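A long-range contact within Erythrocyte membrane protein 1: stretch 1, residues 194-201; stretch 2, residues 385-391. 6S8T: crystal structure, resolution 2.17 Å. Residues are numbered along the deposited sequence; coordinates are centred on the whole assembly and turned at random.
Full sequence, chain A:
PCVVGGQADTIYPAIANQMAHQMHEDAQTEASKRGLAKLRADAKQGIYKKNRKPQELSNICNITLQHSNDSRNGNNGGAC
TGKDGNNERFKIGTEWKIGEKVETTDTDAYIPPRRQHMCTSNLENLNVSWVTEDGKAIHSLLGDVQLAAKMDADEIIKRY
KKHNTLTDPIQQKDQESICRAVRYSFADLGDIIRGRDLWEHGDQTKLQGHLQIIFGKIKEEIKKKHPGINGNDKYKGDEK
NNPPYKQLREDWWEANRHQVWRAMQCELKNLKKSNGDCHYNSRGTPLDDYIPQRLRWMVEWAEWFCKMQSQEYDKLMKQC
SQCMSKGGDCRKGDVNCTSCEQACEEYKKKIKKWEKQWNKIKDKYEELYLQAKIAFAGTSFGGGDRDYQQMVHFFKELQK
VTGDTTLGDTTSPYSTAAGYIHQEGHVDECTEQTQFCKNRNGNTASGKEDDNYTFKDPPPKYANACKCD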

# COMPACT_ATOMS: atom_id res chain seq x y z
N ARG A 194 10.45 3.27 -9.20
CA ARG A 194 10.19 2.92 -10.59
C ARG A 194 9.25 3.90 -11.29
O ARG A 194 9.15 3.86 -12.52
CB ARG A 194 9.61 1.50 -10.68
CG ARG A 194 10.61 0.39 -10.39
CD ARG A 194 9.93 -0.98 -10.30
NE ARG A 194 8.99 -1.05 -9.18
CZ ARG A 194 8.43 -2.17 -8.72
NH1 ARG A 194 8.71 -3.34 -9.28
NH2 ARG A 194 7.59 -2.11 -7.69
N GLY A 195 8.56 4.77 -10.55
CA GLY A 195 7.65 5.71 -11.16
C GLY A 195 6.22 5.23 -11.33
O GLY A 195 5.47 5.83 -12.10
N ARG A 196 5.83 4.16 -10.63
CA ARG A 196 4.47 3.63 -10.71
C ARG A 196 3.53 4.22 -9.66
O ARG A 196 2.31 4.03 -9.77
CB ARG A 196 4.49 2.10 -10.56
CG ARG A 196 5.34 1.38 -11.60
CD ARG A 196 5.49 -0.11 -11.29
NE ARG A 196 6.25 -0.80 -12.33
CZ ARG A 196 6.38 -2.12 -12.42
NH1 ARG A 196 7.10 -2.64 -13.41
NH2 ARG A 196 5.80 -2.92 -11.54
N ASP A 197 4.05 4.92 -8.65
CA ASP A 197 3.23 5.36 -7.52
C ASP A 197 2.14 6.34 -7.96
O ASP A 197 2.37 7.21 -8.80
CB ASP A 197 4.12 5.99 -6.45
CG ASP A 197 3.33 6.51 -5.26
OD1 ASP A 197 2.92 5.70 -4.40
OD2 ASP A 197 3.11 7.74 -5.19
N LEU A 198 0.95 6.21 -7.36
CA LEU A 198 -0.23 6.94 -7.81
C LEU A 198 -0.48 8.25 -7.08
O LEU A 198 -1.38 8.99 -7.48
CB LEU A 198 -1.47 6.05 -7.67
CG LEU A 198 -1.51 4.80 -8.54
CD1 LEU A 198 -2.69 3.93 -8.15
CD2 LEU A 198 -1.57 5.17 -10.00
N TRP A 199 0.27 8.57 -6.02
CA TRP A 199 0.01 9.79 -5.26
C TRP A 199 0.65 10.97 -5.98
O TRP A 199 1.88 11.07 -6.07
CB TRP A 199 0.55 9.67 -3.83
CG TRP A 199 0.12 10.81 -2.95
CD1 TRP A 199 -0.93 11.66 -3.15
CD2 TRP A 199 0.74 11.24 -1.72
NE1 TRP A 199 -1.01 12.57 -2.14
CE2 TRP A 199 0.00 12.34 -1.25
CE3 TRP A 199 1.84 10.79 -0.99
CZ2 TRP A 199 0.33 13.01 -0.06
CZ3 TRP A 199 2.17 11.46 0.19
CH2 TRP A 199 1.42 12.55 0.64
N GLU A 200 -0.18 11.88 -6.49
CA GLU A 200 0.30 13.10 -7.14
C GLU A 200 0.17 14.26 -6.16
O GLU A 200 -0.94 14.59 -5.72
CB GLU A 200 -0.47 13.37 -8.43
CG GLU A 200 -0.17 12.35 -9.52
CD GLU A 200 -0.90 12.63 -10.82
OE1 GLU A 200 -0.27 12.56 -11.89
OE2 GLU A 200 -2.11 12.93 -10.76
N HIS A 201 1.30 14.87 -5.82
CA HIS A 201 1.36 15.89 -4.79
C HIS A 201 2.58 16.74 -5.06
O HIS A 201 3.47 16.36 -5.83
CB HIS A 201 1.40 15.25 -3.40
CG HIS A 201 1.22 16.22 -2.28
ND1 HIS A 201 2.29 16.74 -1.56
CD2 HIS A 201 0.11 16.78 -1.74
CE1 HIS A 201 1.83 17.57 -0.64
NE2 HIS A 201 0.51 17.61 -0.73
N ASP A 385 -4.95 6.24 -17.38
CA ASP A 385 -4.45 6.15 -16.02
C ASP A 385 -2.97 5.77 -16.01
O ASP A 385 -2.47 5.12 -16.92
CB ASP A 385 -5.25 5.13 -15.21
CG ASP A 385 -6.59 5.68 -14.75
OD1 ASP A 385 -6.65 6.84 -14.31
OD2 ASP A 385 -7.60 4.93 -14.83
N ARG A 386 -2.28 6.18 -14.94
CA ARG A 386 -0.86 5.90 -14.82
C ARG A 386 -0.59 4.40 -14.72
O ARG A 386 0.47 3.93 -15.14
CB ARG A 386 -0.29 6.63 -13.60
CG ARG A 386 1.21 6.45 -13.39
CD ARG A 386 1.73 7.35 -12.27
NE ARG A 386 1.55 8.76 -12.59
CZ ARG A 386 1.83 9.76 -11.76
NH1 ARG A 386 2.29 9.50 -10.54
NH2 ARG A 386 1.64 11.01 -12.14
N ASP A 387 -1.54 3.63 -14.19
CA ASP A 387 -1.36 2.20 -13.96
C ASP A 387 -2.20 1.34 -14.91
O ASP A 387 -2.39 0.15 -14.63
CB ASP A 387 -1.69 1.85 -12.51
CG ASP A 387 -3.13 2.20 -12.15
OD1 ASP A 387 -3.65 3.19 -12.69
OD2 ASP A 387 -3.73 1.48 -11.32
N TYR A 388 -2.70 1.91 -16.01
CA TYR A 388 -3.59 1.15 -16.88
C TYR A 388 -2.92 -0.12 -17.39
O TYR A 388 -3.47 -1.22 -17.24
CB TYR A 388 -4.05 2.02 -18.05
CG TYR A 388 -5.02 1.30 -18.97
CD1 TYR A 388 -6.36 1.16 -18.62
CD2 TYR A 388 -4.60 0.76 -20.17
CE1 TYR A 388 -7.24 0.50 -19.44
CE2 TYR A 388 -5.47 0.10 -21.01
CZ TYR A 388 -6.80 -0.03 -20.64
OH TYR A 388 -7.68 -0.69 -21.47
N GLN A 389 -1.72 0.00 -17.96
CA GLN A 389 -1.03 -1.15 -18.53
C GLN A 389 -0.74 -2.22 -17.48
O GLN A 389 -0.94 -3.41 -17.73
CB GLN A 389 0.27 -0.71 -19.21
CG GLN A 389 0.08 0.20 -20.41
CD GLN A 389 -0.58 -0.51 -21.58
OE1 GLN A 389 -1.75 -0.28 -21.89
NE2 GLN A 389 0.17 -1.38 -22.24
N GLN A 390 -0.27 -1.81 -16.30
CA GLN A 390 0.04 -2.78 -15.26
C GLN A 390 -1.22 -3.48 -14.76
O GLN A 390 -1.18 -4.68 -14.47
CB GLN A 390 0.78 -2.09 -14.09
CG GLN A 390 1.22 -3.05 -12.99
CD GLN A 390 2.03 -2.37 -11.87
OE1 GLN A 390 2.16 -1.15 -11.84
NE2 GLN A 390 2.57 -3.18 -10.97
N MET A 391 -2.34 -2.76 -14.69
CA MET A 391 -3.58 -3.38 -14.23
C MET A 391 -4.13 -4.36 -15.26
O MET A 391 -4.56 -5.47 -14.90
CB MET A 391 -4.62 -2.30 -13.91
CG MET A 391 -4.39 -1.56 -12.60
SD MET A 391 -4.52 -2.61 -11.14
CE MET A 391 -6.18 -3.27 -11.31
O HOH W 1 4.53 -2.53 -8.84
O HOH W 2 3.52 11.87 -8.92

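The charged and polar part of this contact centres on Arg386, whose CA-to-CB bond points toward stretch 1 and which loses 116 Å² to it, the largest share of the 369 Å² buried in all. Its guanidinium forms a salt bridge with Glu200, OE1 of Glu200 lying 2.5 Å from NH2 of Arg386, a very short separation for opposite charges. The other terminal nitrogen supplies the one direct hydrogen bond between the stretches: NH1 of Arg386 donates to the backbone O of Asp197 at 2.9 Å, with an N-H...O angle of 148°. That carbonyl sits at the edge of the guanidinium, near its plane, where the N-H bonds point. The CA-to-CB bond of Asp197 points away from stretch 2, and its OD2 accepts from N of Trp199 at 3.1 Å, a bond within stretch 1, with an N-H...O angle of 148°.

Water extends both ends of the contact. Water 2 accepts from NH1 of Arg386 at 3.1 Å and donates weakly to O of Trp199 at 3.4 Å. Water 1 accepts from NH2 of Arg196 and from NE2 of Gln390, each at 3.0 Å. The bridge bears on a pair that distance alone would misread: NH2 of Arg196 and NE2 of Gln390 are 3.3 Å apart, but both are donors and do not bond to each other; the water offers them a shared acceptor.

Van der Waals contact involves Leu198. Its CA-to-CB bond points sideways, yet with chi1 m and chi2 t the end of the chain comes nearer: CD2 meets the aliphatic CB of Arg386 at 4.1 Å and also lies 3.9 Å from the carboxylate OD1 of Asp387, which is hydrogen-bonded elsewhere in the structure. The aliphatic part of Arg386 also packs against backbone, its CD lying 4.0 Å from O of Gly195.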